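Local coordinates for conserved domain protein (Streptococcus pneumoniae, PDB 4IAJ) that is of unknown function, being a small DUF4649-family protein built on an antiparallel sheet packed against helices, with eight copies of the chain in its assembly, at residues 5-10 with 47-52; 9-14 with 39-44. All blocks are in the same frame, centred on the assembly; numbering follows the deposited sequence. Where two conformers were deposited one is given.

Contact 1. Residues 5-10 with 47-52; sequences NMIEIT and QKLTYK
The ring of Tyr51 meets Ile7 at its rim: CG1 of the isoleucine sits near the ring plane, 4.2 Å from CD1. One face of the same ring carries CG of Lys52, offset from the centre, and that methylene in turn presses on CG of Met6 at 3.4 Å, tighter than an ordinary carbon contact. Met6, a selenomethionine, runs beside Lys52 in the same direction and brings SE to 5.5 Å from the centroid of the Tyr51 ring, an oblique Met-aromatic contact. Further along the sheet face that bears Ile7 and Tyr51, Leu49 holds CG anti to its backbone N (chi1 167°), and its CD1 lies against Ile9 CG1. Ile7, Ile9, Leu49 and Tyr51 thus form one apolar surface, which Phe29 and Tyr26 of helix 26-35 help to cover.

On the other face the pairs are Glu8 with Thr50 and Thr10 with Lys48, touching CB to CB in both, with Thr10 OG1 also near Lys48 CE. The hydroxyls turn to outside partners, Thr10 to Thr20 and Thr50 to Asn55. Glu8 OE1 and Lys48 NZ stay 5.2 Å apart, so their opposite charges attract at most over a distance.

Between the faces, Glu8 and Thr50 exchange two backbone hydrogen bonds, and Thr10 N donates to Lys48 O. At one end Lys52 N reaches Met6 O at 2.7 Å. At the other, Thr10 O is gripped twice, by Lys48 N and by Gln47 N, both from the same side of its plane; the Gln47 bond is the more bent, with 143° at the hydrogen. Gln47 and Lys48 both facing Thr10 make a classic beta bulge, closing an antiparallel ladder between strands 7-12 and 46-51, the two central strands of the four-stranded sheet.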
# COMPACT_ATOMS: atom_id res chain seq x y z
N ASN B 5 -9.72 30.85 0.29
CA ASN B 5 -8.89 29.73 0.74
C ASN B 5 -7.40 30.04 0.80
O ASN B 5 -6.80 30.44 -0.19
CB ASN B 5 -9.10 28.54 -0.18
CG ASN B 5 -10.52 28.06 -0.16
OD1 ASN B 5 -11.08 27.81 0.90
ND2 ASN B 5 -11.12 27.94 -1.33
N MSE B 6 -6.81 29.80 1.96
CA MSE B 6 -5.38 30.01 2.11
C MSE B 6 -4.54 29.13 1.18
O MSE B 6 -3.51 29.58 0.71
CB MSE B 6 -4.95 29.76 3.55
CG MSE B 6 -3.99 30.86 3.97
SE MSE B 6 -3.49 30.43 5.80
CE MSE B 6 -5.05 31.29 6.63
N ILE B 7 -4.98 27.89 0.92
CA ILE B 7 -4.26 26.98 0.03
C ILE B 7 -5.17 26.40 -1.07
O ILE B 7 -6.25 25.90 -0.79
CB ILE B 7 -3.58 25.83 0.79
CG1 ILE B 7 -2.59 26.41 1.79
CG2 ILE B 7 -2.85 24.90 -0.16
CD1 ILE B 7 -1.82 25.38 2.58
N GLU B 8 -4.73 26.54 -2.32
CA GLU B 8 -5.36 25.92 -3.47
C GLU B 8 -4.28 25.20 -4.24
O GLU B 8 -3.20 25.74 -4.45
CB GLU B 8 -6.05 26.94 -4.36
CG GLU B 8 -7.18 27.67 -3.65
CD GLU B 8 -8.23 28.25 -4.60
OE1 GLU B 8 -8.14 28.03 -5.83
OE2 GLU B 8 -9.15 28.92 -4.09
N ILE B 9 -4.55 23.95 -4.62
CA ILE B 9 -3.57 23.15 -5.33
C ILE B 9 -4.22 22.55 -6.57
O ILE B 9 -5.27 21.93 -6.48
CB ILE B 9 -3.02 22.00 -4.47
CG1 ILE B 9 -2.45 22.52 -3.14
CG2 ILE B 9 -1.97 21.23 -5.24
CD1 ILE B 9 -2.18 21.41 -2.13
N THR B 10 -3.60 22.75 -7.73
CA THR B 10 -4.10 22.14 -8.95
C THR B 10 -3.04 21.18 -9.46
O THR B 10 -1.86 21.50 -9.52
CB THR B 10 -4.47 23.19 -10.01
OG1 THR B 10 -5.54 24.02 -9.53
CG2 THR B 10 -4.93 22.50 -11.27
N GLN B 47 0.42 21.64 -11.03
CA GLN B 47 0.35 22.65 -12.05
C GLN B 47 0.29 24.03 -11.44
O GLN B 47 0.87 24.96 -11.99
CB GLN B 47 -0.88 22.41 -12.90
CG GLN B 47 -0.80 23.09 -14.26
CD GLN B 47 -2.16 23.39 -14.81
OE1 GLN B 47 -2.96 24.07 -14.16
NE2 GLN B 47 -2.45 22.88 -16.00
N LYS B 48 -0.40 24.18 -10.30
CA LYS B 48 -0.49 25.47 -9.60
C LYS B 48 -0.60 25.30 -8.08
O LYS B 48 -1.42 24.52 -7.62
CB LYS B 48 -1.71 26.25 -10.11
CG LYS B 48 -1.93 27.59 -9.44
CD LYS B 48 -3.06 28.37 -10.12
CE LYS B 48 -4.42 27.94 -9.60
NZ LYS B 48 -5.53 28.66 -10.27
N LEU B 49 0.23 26.02 -7.33
CA LEU B 49 0.16 26.05 -5.87
C LEU B 49 -0.03 27.49 -5.44
O LEU B 49 0.85 28.31 -5.66
CB LEU B 49 1.42 25.46 -5.25
CG LEU B 49 1.63 25.69 -3.75
CD1 LEU B 49 0.55 24.99 -2.92
CD2 LEU B 49 3.00 25.18 -3.34
N THR B 50 -1.16 27.78 -4.80
CA THR B 50 -1.53 29.15 -4.45
C THR B 50 -1.64 29.24 -2.94
O THR B 50 -2.44 28.53 -2.31
CB THR B 50 -2.86 29.56 -5.11
OG1 THR B 50 -2.77 29.43 -6.54
CG2 THR B 50 -3.21 30.99 -4.80
N TYR B 51 -0.83 30.12 -2.36
CA TYR B 51 -0.80 30.35 -0.92
C TYR B 51 -1.25 31.77 -0.61
O TYR B 51 -0.59 32.74 -0.98
CB TYR B 51 0.61 30.11 -0.38
CG TYR B 51 0.72 30.37 1.09
CD1 TYR B 51 0.20 29.48 2.02
CD2 TYR B 51 1.35 31.51 1.57
CE1 TYR B 51 0.31 29.71 3.38
CE2 TYR B 51 1.46 31.75 2.93
CZ TYR B 51 0.94 30.84 3.83
OH TYR B 51 1.04 31.06 5.18
N LYS B 52 -2.37 31.90 0.10
CA LYS B 52 -3.01 33.20 0.37
C LYS B 52 -3.18 34.02 -0.91
O LYS B 52 -3.00 35.23 -0.89
CB LYS B 52 -2.20 33.99 1.38
CG LYS B 52 -1.88 33.21 2.63
CD LYS B 52 -1.17 34.06 3.67
CE LYS B 52 -2.13 34.93 4.42
NZ LYS B 52 -1.56 35.26 5.75
O HOH W 1 -4.40 30.70 -1.89

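Contact 2. Residues 9-14 with 39-44; sequences ITYIDA and GVADYY. With EDO (1,2-ethanediol), chain P.
Tyr44 lays one ring face against the backbone where strand 7-12 gives way to the loop at Asp13. CA of Asp13 is the bump, standing over the middle of the ring, 3.4 Å from its centroid, in a CH-pi contact. Ile12 O comes in obliquely near Tyr44 CG, while Asp13 CB, on the same side of the ring as its CA, comes to 3.4 Å from Tyr44 CE2, toward the hydroxyl end. Chi1 of -76° puts CG anti to the carbonyl carbon, and the ring reaches on to Ala14, whose N-H donates to Tyr44 OH at 3.2 Å with 151° at the hydrogen. Ala14 CB lies close to the same hydroxyl.

A second bump is the methyl of Ala41. It sits over one face of the Tyr11 ring, displaced toward the phenol end, with CB 3.5 Å from CZ. The two tyrosine rings are nearly parallel, their planes at 19°, but slid so far apart that they barely overlap; they meet through Tyr11 CD1 and Tyr44 CD2 at 3.6 Å.

The loop 39-44 is shaped by two successive type I turns, Gly39 to Asp42 and Ala41 to Tyr44, and Gly39 N donates to Asp42 OD2 from above the carboxylate plane. On the second turn, C1 of a 1,2-ethanediol molecule, probably from the crystallisation liquor, rests over the centre of the Tyr43 ring, and its O1 makes a weak hydrogen bond to Asp42 O.

Tyr43 of a second subunit packs on Ala14 and Tyr44. A salt bridge from Asp13 to Arg19 of the neighbouring strand 18-23, with hydrogen bonds to Ser15 and Asn17, holds the end of strand 7-12 on which Tyr44 lies, as the loop leads from strand 36-39 into strand 46-51.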
# COMPACT_ATOMS: atom_id res chain seq x y z
N ILE B 9 -4.55 23.95 -4.62
CA ILE B 9 -3.57 23.15 -5.33
C ILE B 9 -4.22 22.55 -6.57
O ILE B 9 -5.27 21.93 -6.48
CB ILE B 9 -3.02 22.00 -4.47
CG1 ILE B 9 -2.45 22.52 -3.14
CG2 ILE B 9 -1.97 21.23 -5.24
CD1 ILE B 9 -2.18 21.41 -2.13
N THR B 10 -3.60 22.75 -7.73
CA THR B 10 -4.10 22.14 -8.95
C THR B 10 -3.04 21.18 -9.46
O THR B 10 -1.86 21.50 -9.52
CB THR B 10 -4.47 23.19 -10.01
OG1 THR B 10 -5.54 24.02 -9.53
CG2 THR B 10 -4.93 22.50 -11.27
N TYR B 11 -3.47 19.97 -9.79
CA TYR B 11 -2.55 18.94 -10.25
C TYR B 11 -3.18 18.20 -11.41
O TYR B 11 -4.37 18.35 -11.70
CB TYR B 11 -2.17 18.00 -9.11
CG TYR B 11 -3.33 17.31 -8.47
CD1 TYR B 11 -3.88 16.17 -9.02
CD2 TYR B 11 -3.87 17.79 -7.30
CE1 TYR B 11 -4.97 15.53 -8.42
CE2 TYR B 11 -4.93 17.17 -6.69
CZ TYR B 11 -5.49 16.06 -7.25
OH TYR B 11 -6.55 15.47 -6.62
N ILE B 12 -2.35 17.42 -12.10
CA ILE B 12 -2.78 16.67 -13.29
C ILE B 12 -2.78 15.22 -12.93
O ILE B 12 -1.73 14.70 -12.54
CB ILE B 12 -1.83 16.85 -14.49
CG1 ILE B 12 -1.46 18.33 -14.69
CG2 ILE B 12 -2.46 16.26 -15.75
CD1 ILE B 12 -2.63 19.23 -14.98
N ASP B 13 -3.92 14.55 -13.08
CA ASP B 13 -4.02 13.14 -12.69
C ASP B 13 -3.65 12.25 -13.87
O ASP B 13 -3.25 12.75 -14.94
CB ASP B 13 -5.41 12.82 -12.10
CG ASP B 13 -6.53 12.87 -13.10
OD1 ASP B 13 -6.30 12.82 -14.34
OD2 ASP B 13 -7.69 12.97 -12.64
N ALA B 14 -3.79 10.94 -13.69
CA ALA B 14 -3.34 9.97 -14.69
C ALA B 14 -4.23 9.95 -15.94
O ALA B 14 -3.83 9.40 -16.97
CB ALA B 14 -3.25 8.59 -14.06
N GLY B 39 -1.83 9.56 0.05
CA GLY B 39 -2.83 10.40 -0.59
C GLY B 39 -2.93 9.97 -2.03
O GLY B 39 -1.92 9.57 -2.62
N VAL B 40 -4.14 10.03 -2.57
CA VAL B 40 -4.41 9.65 -3.96
C VAL B 40 -3.49 10.37 -4.92
O VAL B 40 -2.96 9.79 -5.84
CB VAL B 40 -5.86 9.99 -4.40
CG1 VAL B 40 -6.07 9.65 -5.88
CG2 VAL B 40 -6.89 9.25 -3.56
N ALA B 41 -3.32 11.66 -4.67
CA ALA B 41 -2.64 12.54 -5.63
C ALA B 41 -1.13 12.67 -5.43
O ALA B 41 -0.50 13.43 -6.16
CB ALA B 41 -3.26 13.93 -5.54
N ASP B 42 -0.56 11.95 -4.45
CA ASP B 42 0.83 12.19 -4.00
C ASP B 42 1.89 12.16 -5.08
O ASP B 42 2.89 12.84 -4.94
CB ASP B 42 1.25 11.19 -2.91
CG ASP B 42 0.60 11.48 -1.57
OD1 ASP B 42 -0.13 12.49 -1.45
OD2 ASP B 42 0.81 10.68 -0.65
N TYR B 43 1.72 11.35 -6.12
CA TYR B 43 2.76 11.31 -7.17
C TYR B 43 2.39 12.16 -8.38
O TYR B 43 2.98 12.04 -9.44
CB TYR B 43 3.01 9.88 -7.60
CG TYR B 43 3.83 9.11 -6.62
CD1 TYR B 43 3.24 8.41 -5.56
CD2 TYR B 43 5.19 9.08 -6.74
CE1 TYR B 43 4.02 7.71 -4.66
CE2 TYR B 43 5.98 8.37 -5.87
CZ TYR B 43 5.40 7.70 -4.83
OH TYR B 43 6.23 7.01 -3.97
N TYR B 44 1.39 13.03 -8.25
CA TYR B 44 0.95 13.77 -9.40
C TYR B 44 1.69 15.09 -9.44
O TYR B 44 1.91 15.71 -8.40
CB TYR B 44 -0.55 14.01 -9.36
CG TYR B 44 -1.44 12.82 -9.69
CD1 TYR B 44 -1.08 11.86 -10.63
CD2 TYR B 44 -2.71 12.74 -9.14
CE1 TYR B 44 -1.94 10.82 -10.96
CE2 TYR B 44 -3.58 11.71 -9.47
CZ TYR B 44 -3.19 10.76 -10.38
OH TYR B 44 -4.06 9.78 -10.76
C1 EDO P . 5.60 11.32 -3.86
O1 EDO P . 6.06 12.68 -3.89
C2 EDO P . 5.26 10.84 -2.45
O2 EDO P . 5.18 11.90 -1.49

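In the fold
Strand 7-12 serves both contacts, which share Ile9 and Thr10 and have centres about 13 Å apart. Contact 1 pairs the strand edge to edge with 46-51 inside the sheet; contact 2 takes up its far end, where the loop that leads into 46-51 packs on it. The two meet directly at Gln47 NE2 and Ile12 CD1, 3.8 Å apart. Contact 1 touches no other chain of the assembly, whereas around contact 2, Gly39, at the end of strand 36-39, pairs in an antiparallel ladder with a strand of a third subunit. A bound magnesium ion lies about 11 Å from the side chain of Ala41 and about 13 Å from that of Ile9.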